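Local atomic coordinates of ER-derived vesicles protein ERV41 (Saccharomyces cerevisiae, PDB entry 3ZLC), a protein that is a constituent of COPII-coated vesicles derived from the endoplasmic reticulum and is required for efficient transport of a subset of secretory proteins to the Golgi. Residues Q21-Y27 / V157-F163; P124-V128 / K237-E241; F166-I170 / F200-G204; T193-T198 / T209-S213. Where two conformers were deposited one is given. Residues are numbered along the deposited sequence.

How the contacts relate
The four contacts lie in the lumenal domain of Erv41p, which is built largely of two beta-sheets packed face to face. Contact 1 pairs two central strands of the six-stranded sheet, contact 4 is a hairpin of the other sheet, and contact 2 joins strand 117-126 of the first to strand 233-240 of the second. Their centres lie about 15 Å (1 and 2), 14 Å (1 and 4) and 10 Å (2 and 4) apart, and all three touch, bringing residues distant in sequence together. Contact 3 joins loops at the edge, its centre about 13 Å from that of contact 4, which it touches. Contact 1 closes before contacts 3 and 4 open; both are nested within contact 2.

Contact 1: Q21-Y27 / V157-F163; sequences QINMDIY and VINEFSF
Main-chain hydrogen bonds set the antiparallel register. Asn23 N donates to Ser162 O (2.8 Å) and Ser162 N to Asn23 O (2.9 Å); Tyr27 N reaches Val157 O (2.8 Å) and Val157 N returns to Tyr27 O (2.9 Å). Between these pairs lies a classic beta bulge: Asn159 N (2.7 Å) and Glu160 N (3.0 Å) both donate to Asp25 O, while Asp25 N bonds Glu160 O (2.9 Å). Asn159, at phi/psi -81/-40, supplies the extra residue, so Met24 pairs with Phe161 but Ile26 with Ile158. The local axes of 21-27 and 160-163 approach to 4.5 Å, with their N-to-C directions 175° apart.

Asn23, Asp25, Glu160 and Ser162 point to one face of the sheet. Asn23 ND2 donates to Ser162 OG (2.8 Å), which donates to Glu160 OE2 (2.7 Å); Asn23 OD1 bonds Ser122. Asn159, chi1 m, donates from ND2 to Asp25 OD1 (2.9 Å), and this ND2 lies over the Tyr27 ring, 3.3 Å from Tyr27 CZ.

Ile22, Met24, Phe161 and Phe163 point to the other, apolar face. Phe161, chi1 t, brings CE1 to 3.6 Å from Ile22 CG2 and CD1 to 3.7 Å from Met24 CG, while Ile22 CG1 meets Phe163 CE2 at 3.9 Å. Phe161 stacks on Phe236 of strand 233-240 in the second sheet. The bulge is common in antiparallel pairs; the apolar face against strand 233-240 marks a beta-sandwich.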
# COMPACT_ATOMS: atom_id res chain seq x y z
N GLN A 21 9.21 5.29 8.96
CA GLN A 21 8.20 5.89 8.07
C GLN A 21 7.65 4.86 7.10
O GLN A 21 8.42 4.14 6.46
CB GLN A 21 8.80 7.04 7.25
CG GLN A 21 9.36 8.17 8.10
CD GLN A 21 8.26 9.04 8.65
OE1 GLN A 21 8.28 9.43 9.82
NE2 GLN A 21 7.29 9.36 7.81
N ILE A 22 6.32 4.79 6.97
CA ILE A 22 5.72 4.01 5.89
C ILE A 22 5.35 4.99 4.78
O ILE A 22 4.59 5.94 5.01
CB ILE A 22 4.48 3.23 6.34
CG1 ILE A 22 4.86 2.22 7.43
CG2 ILE A 22 3.85 2.50 5.16
CD1 ILE A 22 3.69 1.34 7.92
N ASN A 23 5.90 4.77 3.59
CA ASN A 23 5.67 5.67 2.47
C ASN A 23 4.71 5.01 1.51
O ASN A 23 4.91 3.86 1.11
CB ASN A 23 6.98 5.99 1.73
CG ASN A 23 8.12 6.27 2.68
OD1 ASN A 23 8.10 7.25 3.43
ND2 ASN A 23 9.15 5.41 2.63
N MET A 24 3.66 5.73 1.12
CA MET A 24 2.59 5.14 0.33
C MET A 24 2.12 6.07 -0.79
O MET A 24 2.01 7.28 -0.59
CB MET A 24 1.41 4.81 1.25
CG MET A 24 0.53 3.69 0.76
SD MET A 24 -0.94 3.41 1.78
CE MET A 24 -0.95 4.93 2.74
N ASP A 25 1.83 5.51 -1.95
CA ASP A 25 1.23 6.28 -3.03
C ASP A 25 0.39 5.24 -3.73
O ASP A 25 0.91 4.31 -4.34
CB ASP A 25 2.31 6.85 -3.96
CG ASP A 25 1.71 7.78 -5.01
OD1 ASP A 25 0.75 7.36 -5.71
OD2 ASP A 25 2.14 8.94 -5.10
N ILE A 26 -0.93 5.35 -3.56
CA ILE A 26 -1.87 4.33 -4.02
C ILE A 26 -3.08 4.99 -4.70
O ILE A 26 -3.46 6.09 -4.31
CB ILE A 26 -2.33 3.47 -2.80
CG1 ILE A 26 -1.12 2.78 -2.17
CG2 ILE A 26 -3.38 2.42 -3.19
CD1 ILE A 26 -1.45 1.91 -1.00
N TYR A 27 -3.66 4.33 -5.71
CA TYR A 27 -4.93 4.79 -6.28
C TYR A 27 -5.94 3.76 -5.79
O TYR A 27 -5.68 2.57 -5.88
CB TYR A 27 -4.92 4.76 -7.81
CG TYR A 27 -3.87 5.64 -8.49
CD1 TYR A 27 -3.35 6.77 -7.87
CD2 TYR A 27 -3.40 5.31 -9.76
CE1 TYR A 27 -2.40 7.57 -8.52
CE2 TYR A 27 -2.45 6.09 -10.40
CZ TYR A 27 -1.95 7.22 -9.78
OH TYR A 27 -1.01 7.99 -10.43
N VAL A 157 -4.17 0.54 -7.25
CA VAL A 157 -2.85 0.58 -7.88
C VAL A 157 -1.90 1.02 -6.80
O VAL A 157 -2.13 2.03 -6.14
CB VAL A 157 -2.79 1.65 -8.98
CG1 VAL A 157 -1.33 1.82 -9.46
CG2 VAL A 157 -3.69 1.25 -10.14
N ILE A 158 -0.83 0.26 -6.60
CA ILE A 158 0.17 0.70 -5.63
C ILE A 158 1.33 1.27 -6.42
O ILE A 158 2.07 0.51 -7.06
CB ILE A 158 0.67 -0.49 -4.75
CG1 ILE A 158 -0.50 -1.04 -3.91
CG2 ILE A 158 1.80 -0.02 -3.82
CD1 ILE A 158 -0.25 -2.45 -3.32
N ASN A 159 1.50 2.59 -6.40
CA ASN A 159 2.64 3.18 -7.09
C ASN A 159 3.88 3.07 -6.22
O ASN A 159 4.97 2.78 -6.72
CB ASN A 159 2.36 4.64 -7.47
CG ASN A 159 1.15 4.78 -8.35
OD1 ASN A 159 1.10 4.16 -9.42
ND2 ASN A 159 0.14 5.54 -7.89
N GLU A 160 3.69 3.29 -4.92
CA GLU A 160 4.76 3.10 -3.94
C GLU A 160 4.23 2.53 -2.64
O GLU A 160 3.15 2.91 -2.19
CB GLU A 160 5.48 4.43 -3.63
CG GLU A 160 6.67 4.20 -2.65
CD GLU A 160 7.36 5.49 -2.21
OE1 GLU A 160 6.88 6.59 -2.59
OE2 GLU A 160 8.37 5.40 -1.47
N PHE A 161 5.01 1.63 -2.04
CA PHE A 161 4.79 1.21 -0.67
C PHE A 161 6.16 0.79 -0.13
O PHE A 161 6.70 -0.23 -0.54
CB PHE A 161 3.81 0.05 -0.56
CG PHE A 161 3.39 -0.24 0.84
CD1 PHE A 161 2.50 0.61 1.49
CD2 PHE A 161 3.91 -1.33 1.53
CE1 PHE A 161 2.12 0.37 2.80
CE2 PHE A 161 3.54 -1.57 2.84
CZ PHE A 161 2.65 -0.72 3.48
N SER A 162 6.73 1.60 0.75
CA SER A 162 8.11 1.38 1.20
C SER A 162 8.23 1.76 2.66
O SER A 162 7.32 2.41 3.23
CB SER A 162 9.09 2.22 0.36
OG SER A 162 8.86 3.60 0.54
N PHE A 163 9.34 1.35 3.27
CA PHE A 163 9.63 1.60 4.69
C PHE A 163 10.94 2.33 4.79
O PHE A 163 11.97 1.86 4.25
CB PHE A 163 9.78 0.27 5.44
CG PHE A 163 8.53 -0.55 5.47
CD1 PHE A 163 8.21 -1.39 4.42
CD2 PHE A 163 7.64 -0.44 6.54
CE1 PHE A 163 7.04 -2.15 4.43
CE2 PHE A 163 6.46 -1.20 6.57
CZ PHE A 163 6.16 -2.05 5.51

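Contact 2: P124-V128 / K237-E241; sequences PVNRV and KYNFE
Phe240, chi1 m, lays its ring against the aliphatic part of Arg127 in a CH-pi contact: Arg127 CG stands 3.6 Å from the ring centroid, 11° off the normal. This is packing between sheets of a beta-sandwich, joining the end of strand 117-126 to that of strand 233-240 without a direct hydrogen bond between the segments. Beyond Asn126 the chain bends through an inverse gamma turn centred on Arg127 (phi/psi -83/67), closed by a weak bond from Val128 N to Asn126 O (2.9 Å). The turn brings Val128 O to the edges of both rings, 3.2 Å from Phe240 CE2 and 3.6 Å from Tyr238 CE1.

Arg127 is extended, with chi1 to chi3 all t, so that its guanidinium carries one face over Phe240 CD1; NH2 bonds Asn210 on strand 209-219. With chi1 p, the Tyr238 ring packs beside Val125, with Val125 CG2 4.3 Å from Tyr238 CZ, and reaches Ile22 in strand 19-28. Two waters complete the junction. One accepts from Arg127 NH2 (3.0 Å) and donates to Glu241 O (2.8 Å); the other accepts from Tyr238 OH at 3.0 Å and donates to Asn126 O at 2.7 Å.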
# COMPACT_ATOMS: atom_id res chain seq x y z
N PRO A 124 4.76 8.03 10.10
CA PRO A 124 5.65 7.47 11.13
C PRO A 124 4.89 6.48 12.00
O PRO A 124 3.85 6.82 12.57
CB PRO A 124 6.06 8.70 11.95
CG PRO A 124 4.93 9.66 11.80
CD PRO A 124 4.36 9.42 10.41
N VAL A 125 5.39 5.26 12.09
CA VAL A 125 4.76 4.27 12.96
C VAL A 125 5.81 3.68 13.89
O VAL A 125 7.02 3.77 13.62
CB VAL A 125 4.06 3.15 12.15
CG1 VAL A 125 3.00 3.72 11.23
CG2 VAL A 125 5.09 2.35 11.33
N ASN A 126 5.37 3.10 15.00
CA ASN A 126 6.32 2.39 15.85
C ASN A 126 6.85 1.23 15.04
O ASN A 126 6.09 0.61 14.28
CB ASN A 126 5.63 1.89 17.12
CG ASN A 126 5.14 3.02 18.01
OD1 ASN A 126 5.86 3.99 18.24
ND2 ASN A 126 3.91 2.89 18.50
N ARG A 127 8.14 0.94 15.17
CA ARG A 127 8.76 -0.15 14.42
C ARG A 127 8.50 -1.47 15.15
O ARG A 127 9.42 -2.09 15.71
CB ARG A 127 10.27 0.10 14.22
CG ARG A 127 10.94 -0.78 13.15
CD ARG A 127 12.46 -0.54 13.04
NE ARG A 127 13.06 -1.57 12.17
CZ ARG A 127 13.25 -1.43 10.86
NH1 ARG A 127 12.93 -0.29 10.25
NH2 ARG A 127 13.77 -2.44 10.17
N VAL A 128 7.23 -1.86 15.19
CA VAL A 128 6.80 -3.12 15.79
C VAL A 128 5.75 -3.74 14.87
O VAL A 128 5.29 -3.09 13.93
CB VAL A 128 6.18 -2.93 17.21
CG1 VAL A 128 7.22 -2.43 18.20
CG2 VAL A 128 4.99 -1.97 17.15
N LYS A 237 -0.16 -5.66 6.37
CA LYS A 237 0.38 -6.11 7.65
C LYS A 237 1.88 -6.04 7.56
O LYS A 237 2.48 -6.36 6.51
CB LYS A 237 -0.07 -7.53 7.96
CG LYS A 237 -1.58 -7.69 8.05
CD LYS A 237 -2.00 -8.38 9.34
CE LYS A 237 -3.51 -8.61 9.38
NZ LYS A 237 -3.96 -9.26 10.65
N TYR A 238 2.52 -5.59 8.63
CA TYR A 238 3.98 -5.50 8.59
C TYR A 238 4.62 -6.00 9.88
O TYR A 238 4.07 -5.84 10.97
CB TYR A 238 4.44 -4.07 8.26
CG TYR A 238 3.75 -2.99 9.07
CD1 TYR A 238 4.22 -2.66 10.34
CD2 TYR A 238 2.64 -2.31 8.58
CE1 TYR A 238 3.62 -1.68 11.09
CE2 TYR A 238 2.02 -1.31 9.35
CZ TYR A 238 2.52 -1.01 10.60
OH TYR A 238 1.93 -0.04 11.40
N ASN A 239 5.77 -6.64 9.73
CA ASN A 239 6.58 -6.98 10.88
C ASN A 239 8.04 -6.74 10.52
O ASN A 239 8.39 -6.70 9.33
CB ASN A 239 6.37 -8.42 11.32
CG ASN A 239 6.66 -8.61 12.78
OD1 ASN A 239 7.37 -7.80 13.40
ND2 ASN A 239 6.10 -9.67 13.37
N PHE A 240 8.89 -6.61 11.53
CA PHE A 240 10.28 -6.23 11.30
C PHE A 240 11.20 -7.33 11.79
O PHE A 240 11.13 -7.74 12.95
CB PHE A 240 10.56 -4.89 11.99
CG PHE A 240 9.64 -3.78 11.52
CD1 PHE A 240 9.96 -3.03 10.40
CD2 PHE A 240 8.43 -3.54 12.17
CE1 PHE A 240 9.10 -2.02 9.95
CE2 PHE A 240 7.55 -2.54 11.72
CZ PHE A 240 7.89 -1.78 10.61
N GLU A 241 12.04 -7.82 10.89
CA GLU A 241 12.92 -8.94 11.21
C GLU A 241 14.01 -8.50 12.17
O GLU A 241 14.52 -7.38 12.06
CB GLU A 241 13.52 -9.50 9.92
CG GLU A 241 12.45 -9.92 8.92
CD GLU A 241 13.02 -10.73 7.78
OE1 GLU A 241 14.24 -11.00 7.82
OE2 GLU A 241 12.26 -11.10 6.85
O HOH W 1 3.47 -0.03 13.99
O HOH W 2 13.90 -4.67 12.16

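Contact 3: F166-I170 / F200-G204; sequences FYPYI and FKKLG
Backbone hydrogen bonds shape each segment separately, and none crosses between them. Residues 167-170 form a type I beta turn, with Pro168 at phi/psi -66/-22 and Tyr169 at -95/1, closed by Ile170 N to Tyr167 O (3.1 Å). In the other loop, Phe200 O receives both Leu203 N (2.8 Å) and Gly204 N (3.0 Å), curling the chain just after strand 188-200; Gly204 then adopts positive phi (106°).

Three aromatic rings cluster across the gap. Phe200, chi1 m, touches both tyrosines of the turn: its ring centroid is 5.2 Å from that of Tyr167, with planes at 39°, and 4.9 Å from that of Tyr169, with planes at 59°. Tyr169 CD2 sits over a face of the Phe200 ring, 3.5 Å from Phe200 CE1. Tyr167 takes chi1 p, and its OH bonds Asn210 O.

Aliphatic packing extends the cluster. Leu203 CD1 approaches Tyr169 CE2 at 3.5 Å, Tyr167 CB at 3.8 Å and Pro168 CD at 4.1 Å. Nearest CA atoms are still 8.4 Å apart, between Tyr167 and Leu203. Such side-chain-only docking is an aromatic cluster between loops, here joining the connection after strand 156-163 to the hairpin loop after strand 188-200.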
# COMPACT_ATOMS: atom_id res chain seq x y z
N PHE A 166 14.04 6.45 1.05
CA PHE A 166 14.22 5.89 -0.28
C PHE A 166 15.72 5.85 -0.58
O PHE A 166 16.49 6.66 -0.04
CB PHE A 166 13.45 6.70 -1.33
CG PHE A 166 12.72 5.84 -2.33
CD1 PHE A 166 11.60 5.09 -1.95
CD2 PHE A 166 13.15 5.77 -3.66
CE1 PHE A 166 10.93 4.28 -2.87
CE2 PHE A 166 12.47 4.98 -4.59
CZ PHE A 166 11.36 4.23 -4.19
N TYR A 167 16.16 4.87 -1.36
CA TYR A 167 17.59 4.77 -1.66
C TYR A 167 17.73 4.25 -3.09
O TYR A 167 16.78 3.68 -3.62
CB TYR A 167 18.31 3.88 -0.62
CG TYR A 167 17.74 2.50 -0.48
CD1 TYR A 167 16.60 2.27 0.28
CD2 TYR A 167 18.36 1.41 -1.09
CE1 TYR A 167 16.07 0.98 0.42
CE2 TYR A 167 17.84 0.12 -0.95
CZ TYR A 167 16.70 -0.08 -0.19
OH TYR A 167 16.19 -1.35 -0.06
N PRO A 168 18.90 4.46 -3.71
CA PRO A 168 19.00 4.20 -5.16
C PRO A 168 18.83 2.73 -5.54
O PRO A 168 18.47 2.44 -6.69
CB PRO A 168 20.43 4.66 -5.49
CG PRO A 168 20.73 5.69 -4.45
CD PRO A 168 20.09 5.18 -3.20
N TYR A 169 19.07 1.82 -4.60
CA TYR A 169 19.04 0.39 -4.90
C TYR A 169 17.69 -0.24 -4.60
O TYR A 169 17.52 -1.45 -4.77
CB TYR A 169 20.09 -0.34 -4.04
CG TYR A 169 21.36 0.44 -3.83
CD1 TYR A 169 22.03 1.02 -4.91
CD2 TYR A 169 21.90 0.62 -2.56
CE1 TYR A 169 23.22 1.75 -4.72
CE2 TYR A 169 23.09 1.34 -2.36
CZ TYR A 169 23.73 1.90 -3.45
OH TYR A 169 24.91 2.59 -3.26
N ILE A 170 16.75 0.58 -4.14
CA ILE A 170 15.48 0.07 -3.63
C ILE A 170 14.69 -0.70 -4.69
O ILE A 170 14.72 -0.38 -5.88
CB ILE A 170 14.63 1.19 -2.98
CG1 ILE A 170 13.58 0.63 -2.02
CG2 ILE A 170 14.00 2.09 -4.03
CD1 ILE A 170 12.97 1.73 -1.12
N PHE A 200 23.91 -0.14 3.97
CA PHE A 200 24.76 -0.05 2.78
C PHE A 200 25.90 0.86 3.14
O PHE A 200 25.70 2.07 3.30
CB PHE A 200 24.00 0.56 1.60
CG PHE A 200 22.86 -0.28 1.10
CD1 PHE A 200 23.08 -1.31 0.18
CD2 PHE A 200 21.57 -0.03 1.53
CE1 PHE A 200 22.02 -2.08 -0.28
CE2 PHE A 200 20.50 -0.80 1.06
CZ PHE A 200 20.73 -1.83 0.16
N LYS A 201 27.11 0.31 3.26
CA LYS A 201 28.26 1.14 3.62
C LYS A 201 28.53 2.25 2.60
O LYS A 201 29.16 3.26 2.93
CB LYS A 201 29.50 0.26 3.84
CG LYS A 201 29.46 -0.53 5.14
CD LYS A 201 30.68 -1.43 5.29
CE LYS A 201 30.63 -2.19 6.61
NZ LYS A 201 31.70 -3.22 6.71
N LYS A 202 28.04 2.07 1.37
CA LYS A 202 28.16 3.10 0.34
C LYS A 202 27.22 4.29 0.59
O LYS A 202 27.37 5.35 -0.02
CB LYS A 202 27.87 2.51 -1.05
CG LYS A 202 29.10 1.97 -1.77
CD LYS A 202 28.75 1.58 -3.21
CE LYS A 202 29.89 1.92 -4.17
NZ LYS A 202 30.71 0.74 -4.56
N LEU A 203 26.27 4.12 1.50
CA LEU A 203 25.26 5.14 1.79
C LEU A 203 25.40 5.73 3.21
O LEU A 203 25.06 6.89 3.45
CB LEU A 203 23.86 4.56 1.60
CG LEU A 203 23.50 4.14 0.17
CD1 LEU A 203 22.06 3.67 0.10
CD2 LEU A 203 23.75 5.28 -0.81
N GLY A 204 25.89 4.91 4.14
CA GLY A 204 26.01 5.34 5.53
C GLY A 204 24.97 4.69 6.43
O GLY A 204 23.93 4.22 5.95

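Contact 4: T193-T198 / T209-S213; sequences TSVVPT and TNQYS
Thr198, Gln211 and Tyr212 have the largest areas buried in this antiparallel pairing of strands 188-200 and 209-219, whose local axes approach to 4.5 Å at 149°. Thr198 lies at the loop end of the hairpin: its N donates to Thr209 O (2.8 Å), and its O accepts from Thr209 OG1 (2.6 Å), with Thr209 chi1 p.

Gln211 pairs with Val196 through two backbone bonds, Val196 N to Gln211 O (2.7 Å) and Gln211 N to Val196 O (2.9 Å). Its side chain, chi1 p and chi2 t, runs beside Thr198, placing OE1 3.4 Å from Thr198 CG2; a water links Gln211 OE1 (2.6 Å) and Thr198 OG1 (2.7 Å).

Tyr212 faces Val195 in a non-hydrogen-bonded pair, CA to CA 4.3 Å. With chi1 p, its ring brings CD2 to 3.6 Å from Thr193 CG2, and its OH bonds Phe161 O in the other sheet. Beyond it, Ser194 N to Ser213 O (2.9 Å) and Ser213 N to Ser194 O (3.1 Å) continue the register. Pro197, lacking an amide proton, falls at a non-hydrogen-bonded position opposite Asn210, so it costs no cross-strand bond. The chemistry implies a hairpin held mainly by its backbone, reinforced by the Thr209 hydroxyl near the loop and tied by the Tyr212 hydroxyl to the facing sheet.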
# COMPACT_ATOMS: atom_id res chain seq x y z
N THR A 193 3.90 -8.08 4.84
CA THR A 193 5.24 -7.63 4.46
C THR A 193 6.21 -7.86 5.60
O THR A 193 5.89 -7.57 6.76
CB THR A 193 5.25 -6.13 4.09
OG1 THR A 193 4.88 -5.34 5.24
CG2 THR A 193 4.31 -5.86 2.91
N SER A 194 7.38 -8.41 5.29
CA SER A 194 8.38 -8.68 6.32
C SER A 194 9.58 -7.81 6.00
O SER A 194 10.20 -7.96 4.93
CB SER A 194 8.76 -10.16 6.33
OG SER A 194 9.68 -10.45 7.39
N VAL A 195 9.92 -6.91 6.92
CA VAL A 195 10.81 -5.80 6.64
C VAL A 195 12.20 -6.06 7.24
O VAL A 195 12.32 -6.42 8.41
CB VAL A 195 10.21 -4.49 7.22
CG1 VAL A 195 11.07 -3.27 6.86
CG2 VAL A 195 8.78 -4.28 6.68
N VAL A 196 13.23 -5.88 6.42
CA VAL A 196 14.60 -6.12 6.85
C VAL A 196 15.37 -4.83 6.77
O VAL A 196 15.41 -4.21 5.69
CB VAL A 196 15.29 -7.13 5.92
CG1 VAL A 196 16.72 -7.44 6.41
CG2 VAL A 196 14.49 -8.39 5.85
N PRO A 197 15.97 -4.38 7.90
CA PRO A 197 16.77 -3.15 7.83
C PRO A 197 18.12 -3.47 7.19
O PRO A 197 18.66 -4.56 7.41
CB PRO A 197 16.97 -2.78 9.31
CG PRO A 197 16.98 -4.13 10.03
CD PRO A 197 15.93 -4.95 9.26
N THR A 198 18.65 -2.55 6.40
CA THR A 198 19.92 -2.83 5.74
C THR A 198 20.93 -1.72 5.98
O THR A 198 20.57 -0.55 6.13
CB THR A 198 19.73 -3.01 4.24
OG1 THR A 198 19.02 -1.88 3.71
CG2 THR A 198 18.94 -4.28 3.96
N THR A 209 17.51 2.65 5.66
CA THR A 209 17.23 1.79 4.51
C THR A 209 16.65 0.44 4.92
O THR A 209 17.16 -0.21 5.84
CB THR A 209 18.50 1.55 3.67
OG1 THR A 209 19.58 1.18 4.53
CG2 THR A 209 18.87 2.82 2.93
N ASN A 210 15.59 0.04 4.23
CA ASN A 210 14.92 -1.23 4.51
C ASN A 210 14.46 -1.84 3.21
O ASN A 210 14.14 -1.11 2.25
CB ASN A 210 13.67 -1.02 5.38
CG ASN A 210 13.98 -0.35 6.70
OD1 ASN A 210 14.20 -1.02 7.71
ND2 ASN A 210 14.01 0.98 6.70
N GLN A 211 14.40 -3.16 3.18
CA GLN A 211 13.77 -3.86 2.07
C GLN A 211 12.76 -4.85 2.65
O GLN A 211 12.84 -5.23 3.83
CB GLN A 211 14.84 -4.56 1.22
CG GLN A 211 15.69 -5.60 1.99
CD GLN A 211 16.93 -5.98 1.20
OE1 GLN A 211 17.76 -5.13 0.89
NE2 GLN A 211 17.04 -7.26 0.83
N TYR A 212 11.80 -5.27 1.84
CA TYR A 212 10.82 -6.23 2.35
C TYR A 212 10.47 -7.30 1.34
O TYR A 212 10.65 -7.12 0.12
CB TYR A 212 9.56 -5.53 2.88
CG TYR A 212 8.70 -4.81 1.84
CD1 TYR A 212 9.01 -3.52 1.44
CD2 TYR A 212 7.56 -5.42 1.32
CE1 TYR A 212 8.21 -2.84 0.51
CE2 TYR A 212 6.75 -4.75 0.39
CZ TYR A 212 7.07 -3.47 0.00
OH TYR A 212 6.28 -2.84 -0.93
N SER A 213 9.99 -8.42 1.88
CA SER A 213 9.38 -9.47 1.09
C SER A 213 7.92 -9.47 1.47
O SER A 213 7.53 -8.81 2.43
CB SER A 213 10.01 -10.83 1.38
OG SER A 213 9.85 -11.22 2.75
O HOH W 3 11.88 -10.23 4.33
O HOH W 4 17.68 -2.61 1.52